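Side-chain contacts in malyl-CoA lyase/beta-methylmalyl-CoA lyase (Methylobacterium extorquens, PDB 5UGR), which belongs to the HpcH/HpaI aldolase/citrate lyase family of TIM-barrel enzymes and binds a magnesium ion: residues 10-15 against 99-104; 151-156 against 218-223; 267-272 against 319-324; 278-283 against 297-302. All blocks are in the same frame, centred on the assembly; numbering follows the deposited sequence. Where two conformers were deposited one is given.

Interaction 1: residues 10-15 against 99-104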
# COMPACT_ATOMS: atom_id res chain seq x y z
N THR A 10 -17.00 14.50 15.94
CA THR A 10 -17.73 15.30 16.90
C THR A 10 -18.30 16.54 16.26
O THR A 10 -17.50 17.32 15.71
CB THR A 10 -16.70 15.75 18.00
OG1 THR A 10 -16.14 14.56 18.64
CG2 THR A 10 -17.38 16.52 19.04
N PRO A 11 -19.63 16.79 16.33
CA PRO A 11 -20.25 17.85 15.48
C PRO A 11 -20.30 19.28 16.07
O PRO A 11 -21.37 19.72 16.50
CB PRO A 11 -21.67 17.30 15.24
CG PRO A 11 -21.98 16.50 16.46
CD PRO A 11 -20.65 15.97 17.00
N ARG A 12 -19.23 20.04 15.97
CA ARG A 12 -19.13 21.40 16.55
C ARG A 12 -19.50 22.42 15.52
O ARG A 12 -19.26 22.24 14.31
CB ARG A 12 -17.71 21.70 17.00
CG ARG A 12 -17.09 20.64 17.92
CD ARG A 12 -15.74 21.05 18.46
NE ARG A 12 -15.01 19.93 19.04
CZ ARG A 12 -14.72 19.76 20.33
NH1 ARG A 12 -15.22 20.55 21.30
NH2 ARG A 12 -13.96 18.75 20.64
N LEU A 13 -19.99 23.57 16.02
CA LEU A 13 -20.24 24.75 15.21
C LEU A 13 -18.90 25.45 14.97
O LEU A 13 -18.13 25.65 15.89
CB LEU A 13 -21.21 25.69 15.93
CG LEU A 13 -21.56 26.95 15.18
CD1 LEU A 13 -22.39 26.69 13.96
CD2 LEU A 13 -22.38 27.86 16.09
N HIS A 14 -18.58 25.70 13.72
CA HIS A 14 -17.24 26.11 13.32
C HIS A 14 -17.28 27.09 12.13
O HIS A 14 -16.58 26.92 11.13
CB HIS A 14 -16.47 24.83 12.98
CG HIS A 14 -15.00 24.98 12.93
ND1 HIS A 14 -14.16 23.90 13.12
CD2 HIS A 14 -14.21 26.04 12.70
CE1 HIS A 14 -12.91 24.31 13.05
NE2 HIS A 14 -12.92 25.60 12.77
N ARG A 15 -18.11 28.12 12.23
CA ARG A 15 -18.22 29.11 11.16
C ARG A 15 -17.01 30.06 11.06
O ARG A 15 -16.60 30.48 9.98
CB ARG A 15 -19.50 29.94 11.33
CG ARG A 15 -20.78 29.15 11.32
CD ARG A 15 -21.93 29.96 11.85
NE ARG A 15 -21.69 30.43 13.19
CZ ARG A 15 -22.39 31.41 13.78
NH1 ARG A 15 -23.39 32.02 13.16
NH2 ARG A 15 -22.08 31.77 15.00
N LEU A 99 -8.96 23.48 27.82
CA LEU A 99 -8.60 23.23 26.42
C LEU A 99 -9.51 22.16 25.82
O LEU A 99 -9.67 21.08 26.39
CB LEU A 99 -7.14 22.82 26.34
CG LEU A 99 -6.58 22.73 24.94
CD1 LEU A 99 -6.54 24.06 24.22
CD2 LEU A 99 -5.21 22.04 24.96
N ASP A 100 -10.01 22.47 24.61
CA ASP A 100 -10.83 21.54 23.87
C ASP A 100 -10.08 20.78 22.74
O ASP A 100 -10.37 19.59 22.49
CB ASP A 100 -12.02 22.24 23.24
CG ASP A 100 -12.96 22.88 24.29
OD1 ASP A 100 -13.37 22.13 25.22
OD2 ASP A 100 -13.25 24.09 24.12
N MET A 101 -9.15 21.49 22.07
CA MET A 101 -8.56 20.94 20.87
C MET A 101 -7.13 21.41 20.69
O MET A 101 -6.73 22.44 21.25
CB MET A 101 -9.36 21.36 19.63
CG MET A 101 -10.80 20.77 19.58
SD MET A 101 -11.64 21.11 18.01
CE MET A 101 -10.69 20.01 16.95
N ILE A 102 -6.40 20.65 19.88
CA ILE A 102 -5.05 21.05 19.44
C ILE A 102 -5.05 21.15 17.90
O ILE A 102 -5.59 20.25 17.23
CB ILE A 102 -4.00 20.02 19.90
CG1 ILE A 102 -3.83 20.09 21.43
CG2 ILE A 102 -2.67 20.24 19.20
CD1 ILE A 102 -3.00 18.99 22.05
N LEU A 103 -4.55 22.28 17.42
CA LEU A 103 -4.33 22.56 16.00
C LEU A 103 -2.84 22.24 15.72
O LEU A 103 -1.93 22.88 16.25
CB LEU A 103 -4.70 23.99 15.64
CG LEU A 103 -4.30 24.51 14.27
CD1 LEU A 103 -4.79 23.58 13.16
CD2 LEU A 103 -4.86 25.91 14.07
N ILE A 104 -2.63 21.20 14.90
CA ILE A 104 -1.31 20.70 14.59
C ILE A 104 -0.91 21.35 13.25
O ILE A 104 -1.60 21.16 12.24
CB ILE A 104 -1.26 19.18 14.42
CG1 ILE A 104 -1.88 18.46 15.62
CG2 ILE A 104 0.17 18.71 14.20
CD1 ILE A 104 -2.11 16.97 15.40
O HOH W 1 -12.61 18.20 23.34
O HOH W 2 -14.68 19.94 24.21

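Interaction 2: residues 151-156 against 218-223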
# COMPACT_ATOMS: atom_id res chain seq x y z
N ILE A 151 -3.96 11.58 5.56
CA ILE A 151 -4.02 12.32 6.84
C ILE A 151 -5.42 12.31 7.41
O ILE A 151 -5.62 12.27 8.62
CB ILE A 151 -3.47 13.77 6.63
CG1 ILE A 151 -1.96 13.74 6.33
CG2 ILE A 151 -3.77 14.66 7.83
CD1 ILE A 151 -1.42 15.01 5.70
N ALA A 152 -6.44 12.32 6.53
CA ALA A 152 -7.80 12.41 7.01
C ALA A 152 -8.27 11.24 7.88
O ALA A 152 -9.24 11.40 8.62
CB ALA A 152 -8.76 12.53 5.81
N THR A 153 -7.61 10.09 7.78
CA THR A 153 -7.93 8.91 8.55
C THR A 153 -6.90 8.58 9.63
O THR A 153 -6.82 7.43 10.10
CB THR A 153 -8.23 7.70 7.68
OG1 THR A 153 -7.08 7.35 6.93
CG2 THR A 153 -9.45 7.95 6.76
N SER A 154 -6.15 9.59 10.07
CA SER A 154 -4.99 9.32 10.92
C SER A 154 -5.23 9.28 12.42
O SER A 154 -4.29 8.90 13.13
CB SER A 154 -3.93 10.37 10.62
OG SER A 154 -4.35 11.69 10.91
N SER A 155 -6.42 9.66 12.88
CA SER A 155 -6.66 9.63 14.35
C SER A 155 -8.15 9.72 14.61
O SER A 155 -8.84 10.53 14.00
CB SER A 155 -6.00 10.81 15.03
OG SER A 155 -6.35 10.91 16.41
N LYS A 156 -8.60 8.97 15.62
CA LYS A 156 -9.99 9.08 16.08
C LYS A 156 -10.30 10.45 16.67
O LYS A 156 -11.49 10.84 16.76
CB LYS A 156 -10.28 7.97 17.09
CG LYS A 156 -10.39 6.60 16.44
CD LYS A 156 -10.83 5.52 17.45
CE LYS A 156 -9.81 5.19 18.52
NZ LYS A 156 -8.49 4.66 17.98
N ARG A 218 -14.75 15.50 3.52
CA ARG A 218 -16.14 15.03 3.36
C ARG A 218 -16.21 13.51 3.19
O ARG A 218 -17.22 12.89 3.54
CB ARG A 218 -16.86 15.80 2.24
CG ARG A 218 -17.06 17.25 2.57
CD ARG A 218 -18.10 17.42 3.65
NE ARG A 218 -18.46 18.82 3.88
CZ ARG A 218 -18.85 19.31 5.06
NH1 ARG A 218 -18.86 18.55 6.14
NH2 ARG A 218 -19.16 20.58 5.17
N ALA A 219 -15.13 12.89 2.65
CA ALA A 219 -15.08 11.45 2.56
C ALA A 219 -14.99 10.83 3.95
O ALA A 219 -15.61 9.81 4.19
CB ALA A 219 -13.88 11.02 1.76
N TYR A 220 -14.24 11.47 4.85
CA TYR A 220 -13.81 10.84 6.08
C TYR A 220 -14.36 11.50 7.36
O TYR A 220 -13.86 11.19 8.47
CB TYR A 220 -12.30 10.65 6.06
CG TYR A 220 -11.87 9.74 4.92
CD1 TYR A 220 -12.34 8.42 4.85
CD2 TYR A 220 -11.04 10.19 3.93
CE1 TYR A 220 -11.97 7.61 3.80
CE2 TYR A 220 -10.66 9.39 2.86
CZ TYR A 220 -11.10 8.08 2.81
OH TYR A 220 -10.76 7.25 1.76
N GLY A 221 -15.41 12.33 7.20
CA GLY A 221 -16.20 12.81 8.34
C GLY A 221 -15.70 14.06 9.07
O GLY A 221 -16.09 14.28 10.22
N LEU A 222 -14.83 14.80 8.41
CA LEU A 222 -14.21 15.99 9.01
C LEU A 222 -14.82 17.30 8.51
O LEU A 222 -15.38 17.37 7.43
CB LEU A 222 -12.72 16.01 8.69
CG LEU A 222 -11.94 14.72 8.89
CD1 LEU A 222 -10.48 14.87 8.49
CD2 LEU A 222 -12.07 14.19 10.30
N ARG A 223 -14.61 18.38 9.29
CA ARG A 223 -15.00 19.74 8.90
C ARG A 223 -13.94 20.36 7.98
O ARG A 223 -12.79 20.47 8.42
CB ARG A 223 -15.19 20.62 10.13
CG ARG A 223 -16.17 20.10 11.17
CD ARG A 223 -16.38 21.10 12.29
NE ARG A 223 -15.28 21.26 13.20
CZ ARG A 223 -15.04 20.48 14.26
NH1 ARG A 223 -14.01 20.80 15.09
NH2 ARG A 223 -15.77 19.39 14.49
O HOH W 3 -11.25 10.25 9.87

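Interaction 3: residues 267-272 against 319-324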
# COMPACT_ATOMS: atom_id res chain seq x y z
N VAL A 267 -21.73 34.20 6.53
CA VAL A 267 -21.65 33.40 5.32
C VAL A 267 -21.90 31.93 5.62
O VAL A 267 -22.62 31.27 4.85
CB VAL A 267 -20.27 33.58 4.66
CG1 VAL A 267 -20.01 32.50 3.62
CG2 VAL A 267 -20.18 34.95 4.03
N PHE A 268 -21.34 31.41 6.73
CA PHE A 268 -21.35 29.98 6.99
C PHE A 268 -22.52 29.51 7.88
O PHE A 268 -22.59 28.33 8.25
CB PHE A 268 -20.01 29.52 7.58
CG PHE A 268 -18.86 29.68 6.61
CD1 PHE A 268 -18.66 28.74 5.61
CD2 PHE A 268 -18.03 30.76 6.65
CE1 PHE A 268 -17.61 28.88 4.72
CE2 PHE A 268 -16.99 30.90 5.76
CZ PHE A 268 -16.79 29.98 4.76
N THR A 269 -23.43 30.42 8.22
CA THR A 269 -24.72 30.00 8.78
C THR A 269 -25.43 29.12 7.72
O THR A 269 -25.59 29.53 6.59
CB THR A 269 -25.49 31.24 9.15
OG1 THR A 269 -24.83 31.87 10.25
CG2 THR A 269 -26.92 30.88 9.61
N PRO A 270 -25.91 27.92 8.10
CA PRO A 270 -26.66 27.12 7.09
C PRO A 270 -27.98 27.78 6.70
O PRO A 270 -28.55 28.52 7.51
CB PRO A 270 -26.90 25.78 7.80
CG PRO A 270 -26.68 26.04 9.24
CD PRO A 270 -25.75 27.21 9.37
N SER A 271 -28.44 27.55 5.46
CA SER A 271 -29.75 28.14 5.03
C SER A 271 -30.87 27.53 5.83
O SER A 271 -30.75 26.39 6.32
CB SER A 271 -30.03 27.92 3.55
OG SER A 271 -30.31 26.56 3.25
N GLU A 272 -31.95 28.29 5.95
CA GLU A 272 -33.17 27.79 6.58
C GLU A 272 -33.66 26.51 5.90
O GLU A 272 -34.07 25.54 6.58
CB GLU A 272 -34.26 28.89 6.61
CG GLU A 272 -34.01 29.91 7.73
CD GLU A 272 -35.08 31.00 7.88
OE1 GLU A 272 -35.99 31.07 7.02
OE2 GLU A 272 -34.97 31.77 8.85
N ASP A 319 -28.57 23.66 16.11
CA ASP A 319 -29.01 23.75 17.50
C ASP A 319 -28.03 24.61 18.27
O ASP A 319 -28.42 25.37 19.15
CB ASP A 319 -29.07 22.35 18.14
CG ASP A 319 -30.25 21.50 17.63
OD1 ASP A 319 -31.17 22.01 16.88
OD2 ASP A 319 -30.28 20.31 18.07
N ALA A 320 -26.73 24.47 17.98
CA ALA A 320 -25.70 25.28 18.66
C ALA A 320 -25.88 26.77 18.42
O ALA A 320 -25.70 27.60 19.31
CB ALA A 320 -24.32 24.87 18.21
N MET A 321 -26.24 27.11 17.21
CA MET A 321 -26.49 28.49 16.82
C MET A 321 -27.63 29.03 17.62
O MET A 321 -27.58 30.17 18.04
CB MET A 321 -26.73 28.65 15.30
CG MET A 321 -25.51 29.27 14.62
SD MET A 321 -26.01 29.36 12.95
CE MET A 321 -26.86 30.97 13.14
N GLY A 322 -28.67 28.23 17.81
CA GLY A 322 -29.85 28.65 18.50
C GLY A 322 -29.59 28.95 19.94
O GLY A 322 -30.34 29.70 20.54
N GLY A 323 -28.55 28.36 20.53
CA GLY A 323 -28.27 28.58 21.96
C GLY A 323 -27.13 29.51 22.29
O GLY A 323 -26.76 29.63 23.45
N LYS A 324 -26.58 30.17 21.26
CA LYS A 324 -25.33 30.95 21.40
C LYS A 324 -25.52 32.24 22.18
O LYS A 324 -24.80 32.48 23.18
CB LYS A 324 -24.65 31.16 20.01
CG LYS A 324 -23.10 31.15 20.09
CD LYS A 324 -22.42 30.84 18.78
CE LYS A 324 -20.85 30.78 18.87
NZ LYS A 324 -20.22 32.07 18.36

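Interaction 4: residues 278-283 against 297-302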
# COMPACT_ATOMS: atom_id res chain seq x y z
N ALA A 278 -32.91 18.76 6.81
CA ALA A 278 -32.32 17.90 7.83
C ALA A 278 -33.35 17.52 8.93
O ALA A 278 -33.42 16.35 9.35
CB ALA A 278 -31.03 18.49 8.43
N ARG A 279 -34.14 18.49 9.39
CA ARG A 279 -35.16 18.21 10.42
C ARG A 279 -36.21 17.23 9.91
O ARG A 279 -36.64 16.33 10.65
CB ARG A 279 -35.84 19.48 10.94
CG ARG A 279 -34.87 20.39 11.70
CD ARG A 279 -35.49 21.20 12.80
NE ARG A 279 -34.59 22.22 13.32
CZ ARG A 279 -33.75 22.10 14.36
NH1 ARG A 279 -33.61 20.96 15.07
NH2 ARG A 279 -33.02 23.17 14.69
N ARG A 280 -36.52 17.34 8.65
CA ARG A 280 -37.51 16.43 8.06
C ARG A 280 -36.97 15.04 7.87
O ARG A 280 -37.72 14.07 7.96
CB ARG A 280 -37.99 16.98 6.72
CG ARG A 280 -38.80 18.27 6.92
CD ARG A 280 -39.38 18.78 5.63
NE ARG A 280 -40.44 17.90 5.14
CZ ARG A 280 -40.48 17.37 3.90
NH1 ARG A 280 -39.59 17.67 2.99
NH2 ARG A 280 -41.45 16.52 3.56
N ILE A 281 -35.67 14.94 7.61
CA ILE A 281 -35.01 13.65 7.59
C ILE A 281 -35.13 12.98 8.98
O ILE A 281 -35.43 11.79 9.06
CB ILE A 281 -33.56 13.76 7.09
CG1 ILE A 281 -33.55 13.99 5.57
CG2 ILE A 281 -32.78 12.51 7.42
CD1 ILE A 281 -32.18 14.42 5.00
N LEU A 282 -34.85 13.73 10.04
CA LEU A 282 -34.91 13.17 11.40
C LEU A 282 -36.36 12.75 11.72
O LEU A 282 -36.56 11.71 12.34
CB LEU A 282 -34.35 14.16 12.45
CG LEU A 282 -32.88 14.62 12.30
CD1 LEU A 282 -32.39 15.19 13.61
CD2 LEU A 282 -31.97 13.55 11.75
N GLU A 283 -37.34 13.55 11.29
CA GLU A 283 -38.72 13.13 11.56
C GLU A 283 -39.07 11.91 10.68
O GLU A 283 -39.73 11.01 11.16
CB GLU A 283 -39.71 14.28 11.47
CG GLU A 283 -39.66 15.27 12.64
CD GLU A 283 -40.22 14.72 13.91
OE1 GLU A 283 -41.43 14.51 13.97
OE2 GLU A 283 -39.45 14.49 14.86
N SER A 297 -37.84 7.01 4.35
CA SER A 297 -38.31 7.60 3.13
C SER A 297 -38.69 9.07 3.42
O SER A 297 -39.33 9.38 4.45
CB SER A 297 -39.65 6.84 2.76
OG SER A 297 -40.06 7.24 1.56
N LEU A 298 -38.33 9.97 2.53
CA LEU A 298 -38.76 11.36 2.56
C LEU A 298 -39.12 11.79 1.16
O LEU A 298 -38.33 11.69 0.25
CB LEU A 298 -37.63 12.25 3.07
CG LEU A 298 -37.97 13.75 3.19
CD1 LEU A 298 -39.05 13.97 4.21
CD2 LEU A 298 -36.76 14.54 3.59
N ASP A 299 -40.35 12.28 0.98
CA ASP A 299 -40.83 12.76 -0.31
C ASP A 299 -40.59 11.72 -1.40
O ASP A 299 -40.23 12.04 -2.52
CB ASP A 299 -40.23 14.11 -0.65
CG ASP A 299 -40.48 15.17 0.41
OD1 ASP A 299 -41.52 15.15 1.08
OD2 ASP A 299 -39.61 16.01 0.61
N GLY A 300 -40.79 10.45 -1.07
CA GLY A 300 -40.69 9.38 -2.06
C GLY A 300 -39.28 8.89 -2.39
O GLY A 300 -39.09 8.14 -3.36
N ARG A 301 -38.30 9.29 -1.58
CA ARG A 301 -36.92 8.93 -1.78
C ARG A 301 -36.38 8.24 -0.54
O ARG A 301 -36.53 8.71 0.58
CB ARG A 301 -36.07 10.16 -2.08
CG ARG A 301 -34.70 9.76 -2.53
CD ARG A 301 -33.96 10.96 -3.08
NE ARG A 301 -32.61 10.52 -3.44
CZ ARG A 301 -31.62 11.32 -3.72
NH1 ARG A 301 -31.81 12.66 -3.72
NH2 ARG A 301 -30.43 10.81 -3.98
N LEU A 302 -35.65 7.15 -0.76
CA LEU A 302 -34.92 6.47 0.32
C LEU A 302 -33.83 7.40 0.84
O LEU A 302 -33.09 7.96 0.01
CB LEU A 302 -34.33 5.14 -0.17
CG LEU A 302 -33.59 4.33 0.88
CD1 LEU A 302 -33.61 2.84 0.56
CD2 LEU A 302 -32.14 4.68 0.89

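Interaction 1: residues 10-15 against 99-104
R12 reaches across to D100 and M101 from an irregular length of chain, and nearly everything that passes between residues 10-15 and 99-104 goes through its side chain. CG stands anti to the carbonyl carbon (chi1 -51°), and from there the chain runs extended to NE, long enough to span backbones whose nearest CA atoms, those of R12 and D100, are 11.1 Å apart. Its guanidinium lies with one face against M101, and the two side chains run antiparallel alongside each other: NE of R12 is 3.7 Å from SD of M101, and NH2 of R12 is 3.9 Å from CG of M101. The soft, polarisable sulfur suits the flat face of a cation, leaving the N-H groups to point outward in the plane. Two waters sit at that edge. One accepts from R12 NH2 at 3.1 Å and donates to D100 O; the other accepts from R12 NH1 at 3.0 Å and donates to D100 OD1 at 2.7 Å. Arginine and aspartate are therefore joined through water, NH1 of R12 staying 4.6 Å from OD1 of D100, with their planes 42° apart. The fold is a TIM barrel, and 101-104 is its fourth strand, whereas 10-15 leads into the first, 16-21. The direct ionic partner of R12 is E159, bound through NE, and D100 is itself held by M73 N, R98 and K131. Further along, H14 is hydrogen-bonded through ND1 to R223 and through NE2 to E17.

Interaction 2: residues 151-156 against 218-223
A152 and T153 pack on Y220 and L222 where two helix-to-strand connections of the TIM barrel meet, one leading from helix 148-151 into strand 158-163 and the other from helix 207-220 into strand 223-226. The apolar contacts centre on A152, whose CB lies 3.8 Å from CD2 of Y220 and 4.0 Å from CD1 of L222; a side chain this small lets the tyrosine and the leucine both close on it. The CH-pi contact comes from T153. Its CG2 sits over one face of the Y220 ring, 3.7 Å from the centroid and 20° off the normal, while A219 CB covers the opposite face, so the aromatic ring is sandwiched between methyl groups. Threonine's branching allows this: with chi1 at 63°, OG1 takes the place between the backbone N and the carbonyl carbon, which leaves CG2 to face the ring. Y220 OH hydrogen-bonds to N147 of a second subunit. A water lies within hydrogen-bonding distance of both carbonyls, 2.6 Å from A152 O and 3.1 Å from Y220 O. G221, with its positive phi of 86°, turns the chain out of the helix, a conformation that glycine adopts readily. Within 151-156 a type I turn is fastened at I151 O, which takes both S154 N and S154 OG, the hydroxyl lying 2.7 Å from I151 O, in the carbonyl plane on a lone pair.

Interaction 3: residues 267-272 against 319-324
The turn between helices 259-268 and 272-291 meets the last turn of helix 305-322 here, on the surface of the chain's C-terminal part. M321 bridges the gap, its flexible thioether extended through CG and bent at the end (chi3 85°), which brings CE over the side chain of T269. The two side chains cross at about a right angle, and the methyl of the methionine meets both branches of the threonine: CE of M321 is 3.5 Å from CG2 of T269 and 3.6 Å from OG1 of T269. SD of M321 lies a little farther back, 3.8 Å from the same CG2 of T269. P270 adds a looser apolar touch, its CD 4.2 Å from SD of M321. No hydrogen bond crosses between the segments, and the buried area is small, 102 Å² in all.

Threonine fits because it presents two different surfaces. With chi1 at -68° CG2 stands anti to the backbone N and packs on the sulfur and methyl, whereas OG1 is beside that N and hydrogen-bonds to N265 O in the preceding helical turn and to R15 NH1. P270 suits an interhelical turn, since its ring restricts the backbone and its nitrogen has no hydrogen to offer. S271 follows at the N-cap, its hydroxyl capping a backbone N of the next helix.

M321 also packs on L13 and R15, so helix 305-322 ends between the segment that enters barrel strand 16-21 and the turn joining helices 259-268 and 272-291; V267 O, on the first of those helices, hydrogen-bonds to R175 of a second subunit.

Interaction 4: residues 278-283 against 297-302
R280 leaves helix 272-291 with its CB 4.1 Å from CD1 of L298, beside the turn of the hairpin formed by 297-302. The chain runs straight on to CD and then bends at chi3 (69°), which lays the guanidinium across L298: CZ of R280 is 3.7 Å and NH2 of R280 3.6 Å from CD1 of L298, so the guanidinium face covers that methyl. At the tip NH1 donates to D299 OD2 at 2.9 Å and NH2 to D299 OD1 at 2.8 Å, both bonds nearly straight (170° for the second). This is an end-on bidentate salt bridge, each oxygen met on its syn side and the two flat groups nearly coplanar, 25° apart. Two bonds fix the rotation of both groups at an exposed site. The other methyl of L298, CD2, packs 3.8 Å from CG1 of I281 on the buried side.

D299 and G300 form the corner of a type I' turn; at G300 a CB would press against the carbonyl O of D299, so glycine suits it. The hairpin, strands 296-298 and 301-303, thus rests on helix 272-291, with I281 also touching I303 of the hairpin and A311 of helix 305-322, and R301 extends to D45 and D167, magnesium-site residues, of a second subunit.

Along the chain interactions 1, 2 and 3 follow in series, and interaction 4 lies nested within the loop that interaction 3 closes. Interactions 1 and 2, about 13 Å apart between centres, belong to the barrel and meet through H14 and R223, whose side chains probably hydrogen-bond. Interaction 3, about 16 Å from interaction 1 centre to centre, is tied to it by R15, which reaches T269. Its link to interaction 4, with centres about 21 Å apart, is the salt bridge between R279 and D319, so helices 272-291 and 305-322 are shared ground. Interactions 3 and 4 thus lie in the helices and hairpin that follow the barrel, where R301 meets magnesium-site residues of another subunit.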